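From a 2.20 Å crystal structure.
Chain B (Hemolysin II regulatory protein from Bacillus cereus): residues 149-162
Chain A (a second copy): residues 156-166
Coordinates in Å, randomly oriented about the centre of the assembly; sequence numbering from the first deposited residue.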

ATOM      1  N   ILE B 149      -1.914  -3.750  14.330  1.00 26.41           N
ATOM      2  CA  ILE B 149      -1.360  -2.417  14.042  1.00 25.06           C
ATOM      3  C   ILE B 149      -0.988  -2.379  12.557  1.00 24.67           C
ATOM      4  O   ILE B 149      -1.231  -1.398  11.826  1.00 20.26           O
ATOM      5  CB  ILE B 149      -0.119  -2.157  14.941  1.00 26.29           C
ATOM      6  CG1 ILE B 149      -0.570  -1.847  16.376  1.00 18.06           C
ATOM      7  CG2 ILE B 149       0.824  -1.090  14.351  1.00 23.64           C
ATOM      8  CD1 ILE B 149       0.589  -1.874  17.395  1.00 16.98           C
ATOM      9  N   HIS B 150      -0.432  -3.496  12.123  1.00 22.35           N
ATOM     10  CA  HIS B 150       0.051  -3.654  10.764  1.00 22.06           C
ATOM     11  C   HIS B 150      -1.050  -3.485   9.723  1.00 23.79           C
ATOM     12  O   HIS B 150      -0.874  -2.750   8.770  1.00 24.04           O
ATOM     13  CB  HIS B 150       0.705  -5.016  10.638  1.00 21.89           C
ATOM     14  CG  HIS B 150       1.156  -5.354   9.254  1.00 27.96           C
ATOM     15  ND1 HIS B 150       1.459  -6.647   8.871  1.00 22.91           N
ATOM     16  CD2 HIS B 150       1.361  -4.577   8.160  1.00 20.87           C
ATOM     17  CE1 HIS B 150       1.821  -6.653   7.598  1.00 12.54           C
ATOM     18  NE2 HIS B 150       1.779  -5.408   7.149  1.00 17.72           N
ATOM     19  N   TRP B 151      -2.189  -4.154   9.860  1.00 23.28           N
ATOM     20  CA  TRP B 151      -3.135  -4.012   8.800  1.00 22.33           C
ATOM     21  C   TRP B 151      -3.882  -2.712   8.947  1.00 23.89           C
ATOM     22  O   TRP B 151      -4.375  -2.181   7.972  1.00 25.98           O
ATOM     23  CB  TRP B 151      -4.102  -5.206   8.651  1.00 21.81           C
ATOM     24  CG  TRP B 151      -5.032  -5.562   9.824  1.00 13.58           C
ATOM     25  CD1 TRP B 151      -4.869  -6.624  10.697  1.00 16.66           C
ATOM     26  CD2 TRP B 151      -6.301  -4.945  10.185  1.00 14.95           C
ATOM     27  NE1 TRP B 151      -5.934  -6.662  11.585  1.00 19.35           N
ATOM     28  CE2 TRP B 151      -6.828  -5.669  11.269  1.00 17.42           C
ATOM     29  CE3 TRP B 151      -7.050  -3.874   9.665  1.00 11.32           C
ATOM     30  CZ2 TRP B 151      -8.030  -5.311  11.900  1.00 19.68           C
ATOM     31  CZ3 TRP B 151      -8.230  -3.531  10.288  1.00 25.96           C
ATOM     32  CH2 TRP B 151      -8.719  -4.262  11.389  1.00 21.66           C
ATOM     33  N   ILE B 152      -4.022  -2.212  10.165  1.00 25.12           N
ATOM     34  CA  ILE B 152      -4.688  -0.905  10.297  1.00 24.20           C
ATOM     35  C   ILE B 152      -3.869   0.199   9.644  1.00 23.59           C
ATOM     36  O   ILE B 152      -4.394   1.004   8.899  1.00 22.60           O
ATOM     37  CB  ILE B 152      -4.988  -0.503  11.757  1.00 25.01           C
ATOM     38  CG1 ILE B 152      -6.078  -1.424  12.328  1.00 21.88           C
ATOM     39  CG2 ILE B 152      -5.420   1.005  11.838  1.00 22.03           C
ATOM     40  CD1 ILE B 152      -6.369  -1.186  13.772  1.00 23.81           C
ATOM     41  N   THR B 153      -2.579   0.267   9.928  1.00 24.79           N
ATOM     42  CA  THR B 153      -1.821   1.400   9.394  1.00 25.85           C
ATOM     43  C   THR B 153      -1.707   1.283   7.874  1.00 27.30           C
ATOM     44  O   THR B 153      -1.749   2.265   7.151  1.00 28.42           O
ATOM     45  CB  THR B 153      -0.433   1.537  10.059  1.00 26.48           C
ATOM     46  OG1 THR B 153       0.359   0.367   9.807  1.00 24.10           O
ATOM     47  CG2 THR B 153      -0.588   1.704  11.560  1.00 23.68           C
ATOM     48  N   SER B 154      -1.594   0.049   7.406  1.00 26.94           N
ATOM     49  CA  SER B 154      -1.576  -0.259   5.992  1.00 25.10           C
ATOM     50  C   SER B 154      -2.821   0.251   5.232  1.00 24.64           C
ATOM     51  O   SER B 154      -2.725   0.841   4.149  1.00 24.67           O
ATOM     52  CB  SER B 154      -1.439  -1.766   5.851  1.00 23.98           C
ATOM     53  OG  SER B 154      -1.213  -2.164   4.510  1.00 32.37           O
ATOM     54  N   ILE B 155      -4.001   0.018   5.765  1.00 23.60           N
ATOM     55  CA  ILE B 155      -5.180   0.466   5.040  1.00 24.82           C
ATOM     56  C   ILE B 155      -5.483   1.935   5.275  1.00 25.25           C
ATOM     57  O   ILE B 155      -6.094   2.559   4.408  1.00 29.08           O
ATOM     58  CB  ILE B 155      -6.463  -0.438   5.279  1.00 25.22           C
ATOM     59  CG1 ILE B 155      -6.963  -0.396   6.717  1.00 21.34           C
ATOM     60  CG2 ILE B 155      -6.178  -1.890   4.965  1.00 29.86           C
ATOM     61  CD1 ILE B 155      -8.313  -1.249   6.920  1.00 13.23           C
ATOM     62  N   VAL B 156      -5.067   2.519   6.407  1.00 26.35           N
ATOM     63  CA  VAL B 156      -5.343   3.972   6.627  1.00 26.57           C
ATOM     64  C   VAL B 156      -4.398   4.908   5.843  1.00 28.18           C
ATOM     65  O   VAL B 156      -4.760   6.021   5.436  1.00 25.98           O
ATOM     66  CB  VAL B 156      -5.341   4.397   8.133  1.00 28.71           C
ATOM     67  CG1 VAL B 156      -6.330   3.559   8.926  1.00 23.90           C
ATOM     68  CG2 VAL B 156      -3.938   4.303   8.756  1.00 28.95           C
ATOM     69  N   LEU B 157      -3.185   4.427   5.627  1.00 26.95           N
ATOM     70  CA  LEU B 157      -2.141   5.202   5.013  1.00 28.20           C
ATOM     71  C   LEU B 157      -2.259   5.165   3.465  1.00 28.23           C
ATOM     72  O   LEU B 157      -1.648   5.960   2.785  1.00 28.65           O
ATOM     73  CB  LEU B 157      -0.823   4.607   5.500  1.00 26.86           C
ATOM     74  CG  LEU B 157       0.570   5.014   5.058  1.00 37.03           C
ATOM     75  CD1 LEU B 157       0.719   6.520   5.090  1.00 43.55           C
ATOM     76  CD2 LEU B 157       1.563   4.373   6.026  1.00 41.51           C
ATOM     77  N   PHE B 158      -3.050   4.234   2.924  1.00 27.97           N
ATOM     78  CA  PHE B 158      -3.229   4.079   1.477  1.00 25.34           C
ATOM     79  C   PHE B 158      -4.690   3.852   1.142  1.00 27.16           C
ATOM     80  O   PHE B 158      -5.086   2.798   0.684  1.00 30.87           O
ATOM     81  CB  PHE B 158      -2.378   2.934   0.977  1.00 23.94           C
ATOM     82  CG  PHE B 158      -0.941   3.067   1.376  1.00 20.60           C
ATOM     83  CD1 PHE B 158      -0.154   4.057   0.827  1.00 20.51           C
ATOM     84  CD2 PHE B 158      -0.402   2.246   2.341  1.00 20.96           C
ATOM     85  CE1 PHE B 158       1.170   4.222   1.224  1.00 26.15           C
ATOM     86  CE2 PHE B 158       0.911   2.373   2.728  1.00 28.68           C
ATOM     87  CZ  PHE B 158       1.709   3.381   2.156  1.00 31.30           C
ATOM     88  N   PRO B 159      -5.512   4.848   1.406  1.00 27.47           N
ATOM     89  CA  PRO B 159      -6.953   4.675   1.319  1.00 28.27           C
ATOM     90  C   PRO B 159      -7.496   4.447  -0.096  1.00 31.09           C
ATOM     91  O   PRO B 159      -8.650   4.060  -0.255  1.00 32.68           O
ATOM     92  CB  PRO B 159      -7.480   6.007   1.881  1.00 27.02           C
ATOM     93  CG  PRO B 159      -6.359   6.979   1.657  1.00 26.68           C
ATOM     94  CD  PRO B 159      -5.134   6.183   1.905  1.00 27.97           C
ATOM     95  N   LYS B 160      -6.704   4.715  -1.129  1.00 32.98           N
ATOM     96  CA  LYS B 160      -7.170   4.459  -2.486  1.00 32.36           C
ATOM     97  C   LYS B 160      -7.299   2.957  -2.709  1.00 32.79           C
ATOM     98  O   LYS B 160      -8.169   2.516  -3.485  1.00 34.51           O
ATOM     99  CB  LYS B 160      -6.238   5.077  -3.548  1.00 34.12           C
ATOM    100  CG  LYS B 160      -6.223   6.602  -3.578  1.00 34.85           C
ATOM    101  CD  LYS B 160      -7.524   7.172  -4.081  1.00 35.34           C
ATOM    102  CE  LYS B 160      -7.279   8.616  -4.534  1.00 44.58           C
ATOM    103  NZ  LYS B 160      -8.276   9.068  -5.549  1.00 43.46           N
ATOM    104  N   PHE B 161      -6.456   2.177  -2.024  1.00 29.25           N
ATOM    105  CA  PHE B 161      -6.534   0.714  -2.114  1.00 27.59           C
ATOM    106  C   PHE B 161      -7.950   0.215  -1.834  1.00 25.86           C
ATOM    107  O   PHE B 161      -8.478  -0.675  -2.491  1.00 26.72           O
ATOM    108  CB  PHE B 161      -5.546   0.072  -1.141  1.00 25.63           C
ATOM    109  CG  PHE B 161      -5.342  -1.400  -1.382  1.00 28.97           C
ATOM    110  CD1 PHE B 161      -4.207  -1.857  -2.038  1.00 20.35           C
ATOM    111  CD2 PHE B 161      -6.297  -2.329  -0.960  1.00 30.17           C
ATOM    112  CE1 PHE B 161      -4.044  -3.243  -2.289  1.00 25.83           C
ATOM    113  CE2 PHE B 161      -6.137  -3.696  -1.187  1.00 27.34           C
ATOM    114  CZ  PHE B 161      -5.009  -4.152  -1.851  1.00 21.03           C
ATOM    115  N   LYS B 162      -8.577   0.813  -0.843  1.00 26.25           N
ATOM    116  CA  LYS B 162      -9.928   0.421  -0.499  1.00 28.22           C
ATOM    117  C   LYS B 162     -10.852   0.450  -1.687  1.00 27.42           C
ATOM    118  O   LYS B 162     -11.703  -0.426  -1.860  1.00 29.57           O
ATOM    119  CB  LYS B 162     -10.516   1.365   0.554  1.00 27.84           C
ATOM    120  CG  LYS B 162     -11.940   1.023   0.918  1.00 23.49           C
ATOM    121  CD  LYS B 162     -12.299   1.849   2.159  1.00 35.44           C
ATOM    122  CE  LYS B 162     -13.545   1.337   2.885  1.00 34.91           C
ATOM    123  NZ  LYS B 162     -14.691   1.202   1.954  1.00 25.26           N
TER
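Chain A (156-166) VLFPKFKKFID

Chain A reaches the chain B helix that carries His150(B), Thr153(B) and Ser154(B) with a short loop, Leu157(A) and Phe158(A), followed by a helix that runs through Phe161(A) to Ile165(A). The two helices cross at 116°, partly antiparallel, with their axes 10.4 Å apart at closest approach. Phe161(A) is the centrepiece. Its side chain, with chi1 t, enters a hole formed by His150(B), Thr153(B), Ser154(B) and Leu157(B), residues brought onto one side by successive helical turns. The ring edge meets Thr153(B) and His150(B), with CE2 of Phe161(A) 3.3 Å from OG1 of Thr153(B) and CD2 of Phe161(A) 3.8 Å from CD2 of His150(B); CE1 of Phe161(A) lies 3.6 Å from CD2 of Leu157(B). The Thr153(B) hydroxyl itself donates to Ile149(B) O within its own helix, at 3.1 Å.

His150(B) also packs against the aliphatic part of Lys162(A), CE1 to CD 3.4 Å, and one water joins His150(B) ND1 (2.7 Å) to Lys162(A) NZ (3.0 Å). Beyond the C-terminal end of the chain B helix, Phe158(A) turns its edge toward the face of Phe158(B), the ring centroids 5.5 Å apart and the planes at 63°. No direct hydrogen bond links the two stretches, so apolar packing and water bridges make the contact.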

ATOM      1  N   VAL A 156      -0.891  -8.316   1.834  1.00 23.71           N
ATOM      2  CA  VAL A 156      -0.230  -9.333   1.045  1.00 25.43           C
ATOM      3  C   VAL A 156       0.418  -8.697  -0.168  1.00 26.21           C
ATOM      4  O   VAL A 156       1.469  -9.137  -0.647  1.00 23.20           O
ATOM      5  CB  VAL A 156      -1.213 -10.468   0.565  1.00 30.17           C
ATOM      6  CG1 VAL A 156      -0.688 -11.120  -0.692  1.00 27.00           C
ATOM      7  CG2 VAL A 156      -1.376 -11.522   1.668  1.00 29.33           C
ATOM      8  N   LEU A 157      -0.218  -7.668  -0.713  1.00 23.07           N
ATOM      9  CA  LEU A 157       0.393  -7.064  -1.920  1.00 22.40           C
ATOM     10  C   LEU A 157       1.490  -6.026  -1.618  1.00 21.18           C
ATOM     11  O   LEU A 157       2.083  -5.441  -2.532  1.00 20.57           O
ATOM     12  CB  LEU A 157      -0.677  -6.458  -2.814  1.00 22.94           C
ATOM     13  CG  LEU A 157      -1.502  -7.402  -3.692  1.00 23.66           C
ATOM     14  CD1 LEU A 157      -2.741  -6.635  -4.201  1.00 25.13           C
ATOM     15  CD2 LEU A 157      -0.698  -7.905  -4.861  1.00 24.24           C
ATOM     16  N   PHE A 158       1.732  -5.786  -0.336  1.00 22.32           N
ATOM     17  CA  PHE A 158       2.684  -4.790   0.129  1.00 23.00           C
ATOM     18  C   PHE A 158       3.654  -5.385   1.187  1.00 22.42           C
ATOM     19  O   PHE A 158       3.767  -4.874   2.316  1.00 21.28           O
ATOM     20  CB  PHE A 158       1.918  -3.618   0.743  1.00 20.49           C
ATOM     21  CG  PHE A 158       2.747  -2.379   0.905  1.00 27.84           C
ATOM     22  CD1 PHE A 158       4.116  -2.398   0.609  1.00 22.72           C
ATOM     23  CD2 PHE A 158       2.173  -1.190   1.366  1.00 29.58           C
ATOM     24  CE1 PHE A 158       4.897  -1.259   0.783  1.00 20.69           C
ATOM     25  CE2 PHE A 158       2.954  -0.031   1.546  1.00 28.05           C
ATOM     26  CZ  PHE A 158       4.310  -0.061   1.254  1.00 18.21           C
ATOM     27  N   PRO A 159       4.365  -6.458   0.821  1.00 21.84           N
ATOM     28  CA  PRO A 159       5.268  -7.131   1.753  1.00 22.95           C
ATOM     29  C   PRO A 159       6.223  -6.179   2.472  1.00 26.76           C
ATOM     30  O   PRO A 159       6.524  -6.400   3.642  1.00 29.66           O
ATOM     31  CB  PRO A 159       6.109  -8.072   0.846  1.00 23.34           C
ATOM     32  CG  PRO A 159       5.856  -7.628  -0.569  1.00 22.48           C
ATOM     33  CD  PRO A 159       4.408  -7.079  -0.511  1.00 21.37           C
ATOM     34  N   LYS A 160       6.758  -5.172   1.775  1.00 27.33           N
ATOM     35  CA  LYS A 160       7.774  -4.322   2.400  1.00 27.56           C
ATOM     36  C   LYS A 160       7.229  -3.403   3.488  1.00 27.46           C
ATOM     37  O   LYS A 160       7.974  -2.877   4.270  1.00 26.61           O
ATOM     38  CB  LYS A 160       8.556  -3.511   1.373  1.00 27.55           C
ATOM     39  CG  LYS A 160       9.372  -4.362   0.468  1.00 27.49           C
ATOM     40  CD  LYS A 160      10.579  -3.647   0.002  1.00 32.93           C
ATOM     41  CE  LYS A 160      11.395  -4.549  -0.890  1.00 31.79           C
ATOM     42  NZ  LYS A 160      12.562  -3.782  -1.351  1.00 42.08           N
ATOM     43  N   PHE A 161       5.924  -3.217   3.545  1.00 29.73           N
ATOM     44  CA  PHE A 161       5.397  -2.305   4.536  1.00 32.13           C
ATOM     45  C   PHE A 161       5.597  -2.920   5.905  1.00 35.39           C
ATOM     46  O   PHE A 161       5.783  -2.224   6.894  1.00 34.53           O
ATOM     47  CB  PHE A 161       3.918  -2.036   4.289  1.00 30.73           C
ATOM     48  CG  PHE A 161       3.325  -1.056   5.241  1.00 28.56           C
ATOM     49  CD1 PHE A 161       3.720   0.243   5.226  1.00 21.97           C
ATOM     50  CD2 PHE A 161       2.391  -1.456   6.178  1.00 34.50           C
ATOM     51  CE1 PHE A 161       3.174   1.161   6.097  1.00 27.10           C
ATOM     52  CE2 PHE A 161       1.850  -0.557   7.055  1.00 27.31           C
ATOM     53  CZ  PHE A 161       2.241   0.769   7.004  1.00 31.24           C
ATOM     54  N   LYS A 162       5.559  -4.243   5.958  1.00 40.36           N
ATOM     55  CA  LYS A 162       5.712  -4.921   7.230  1.00 46.79           C
ATOM     56  C   LYS A 162       7.056  -4.571   7.868  1.00 48.88           C
ATOM     57  O   LYS A 162       7.095  -4.027   8.973  1.00 51.12           O
ATOM     58  CB  LYS A 162       5.560  -6.427   7.044  1.00 46.62           C
ATOM     59  CG  LYS A 162       5.452  -7.188   8.354  1.00 54.03           C
ATOM     60  CD  LYS A 162       4.676  -8.503   8.159  1.00 65.15           C
ATOM     61  CE  LYS A 162       4.738  -9.389   9.408  1.00 76.55           C
ATOM     62  NZ  LYS A 162       3.665 -10.430   9.449  1.00 74.48           N
ATOM     63  N   LYS A 163       8.156  -4.827   7.166  1.00 51.42           N
ATOM     64  CA  LYS A 163       9.457  -4.541   7.751  1.00 53.31           C
ATOM     65  C   LYS A 163       9.629  -3.072   8.116  1.00 54.01           C
ATOM     66  O   LYS A 163      10.218  -2.755   9.144  1.00 55.74           O
ATOM     67  CB  LYS A 163      10.611  -4.957   6.846  1.00 54.28           C
ATOM     68  CG  LYS A 163      11.915  -4.288   7.290  1.00 58.47           C
ATOM     69  CD  LYS A 163      13.149  -5.158   7.115  1.00 62.93           C
ATOM     70  CE  LYS A 163      14.307  -4.563   7.912  1.00 63.58           C
ATOM     71  NZ  LYS A 163      15.606  -5.266   7.695  1.00 69.27           N
ATOM     72  N   PHE A 164       9.143  -2.174   7.273  1.00 53.66           N
ATOM     73  CA  PHE A 164       9.264  -0.748   7.569  1.00 53.86           C
ATOM     74  C   PHE A 164       8.591  -0.459   8.897  1.00 55.47           C
ATOM     75  O   PHE A 164       9.045   0.341   9.700  1.00 56.47           O
ATOM     76  CB  PHE A 164       8.601   0.063   6.472  1.00 52.64           C
ATOM     77  CG  PHE A 164       8.194   1.446   6.885  1.00 48.00           C
ATOM     78  CD1 PHE A 164       9.096   2.499   6.811  1.00 45.51           C
ATOM     79  CD2 PHE A 164       6.893   1.708   7.304  1.00 43.44           C
ATOM     80  CE1 PHE A 164       8.715   3.794   7.162  1.00 39.36           C
ATOM     81  CE2 PHE A 164       6.497   2.996   7.658  1.00 40.42           C
ATOM     82  CZ  PHE A 164       7.411   4.042   7.586  1.00 43.30           C
ATOM     83  N   ILE A 165       7.486  -1.132   9.126  1.00 57.98           N
ATOM     84  CA  ILE A 165       6.723  -0.920  10.331  1.00 59.65           C
ATOM     85  C   ILE A 165       7.487  -1.378  11.593  1.00 61.47           C
ATOM     86  O   ILE A 165       7.308  -0.819  12.683  1.00 60.35           O
ATOM     87  CB  ILE A 165       5.476  -1.734  10.236  1.00 59.36           C
ATOM     88  CG1 ILE A 165       4.348  -1.044  10.997  1.00 57.01           C
ATOM     89  CG2 ILE A 165       5.815  -3.160  10.633  1.00 62.85           C
ATOM     90  CD1 ILE A 165       4.289   0.445  10.692  1.00 49.72           C
ATOM     91  N   ASP A 166       8.325  -2.407  11.438  1.00 63.48           N
ATOM     92  CA  ASP A 166       9.164  -2.940  12.537  1.00 63.64           C
ATOM     93  C   ASP A 166      10.664  -3.034  12.243  1.00 64.80           C
ATOM     94  O   ASP A 166      11.436  -2.089  12.469  1.00 63.92           O
ATOM     95  CB  ASP A 166       8.710  -4.346  12.870  1.00 63.18           C
ATOM     96  CG  ASP A 166       7.236  -4.461  12.873  1.00 63.53           C
ATOM     97  OD1 ASP A 166       6.598  -3.410  13.093  1.00 62.03           O
ATOM     98  OD2 ASP A 166       6.728  -5.576  12.638  1.00 62.87           O
TER
HETATM   99  O   HOH W   1       1.241  -3.928   4.162  1.00 34.58           O
HETATM  100  O   HOH W   2       1.231  -8.890  10.427  1.00 25.36           O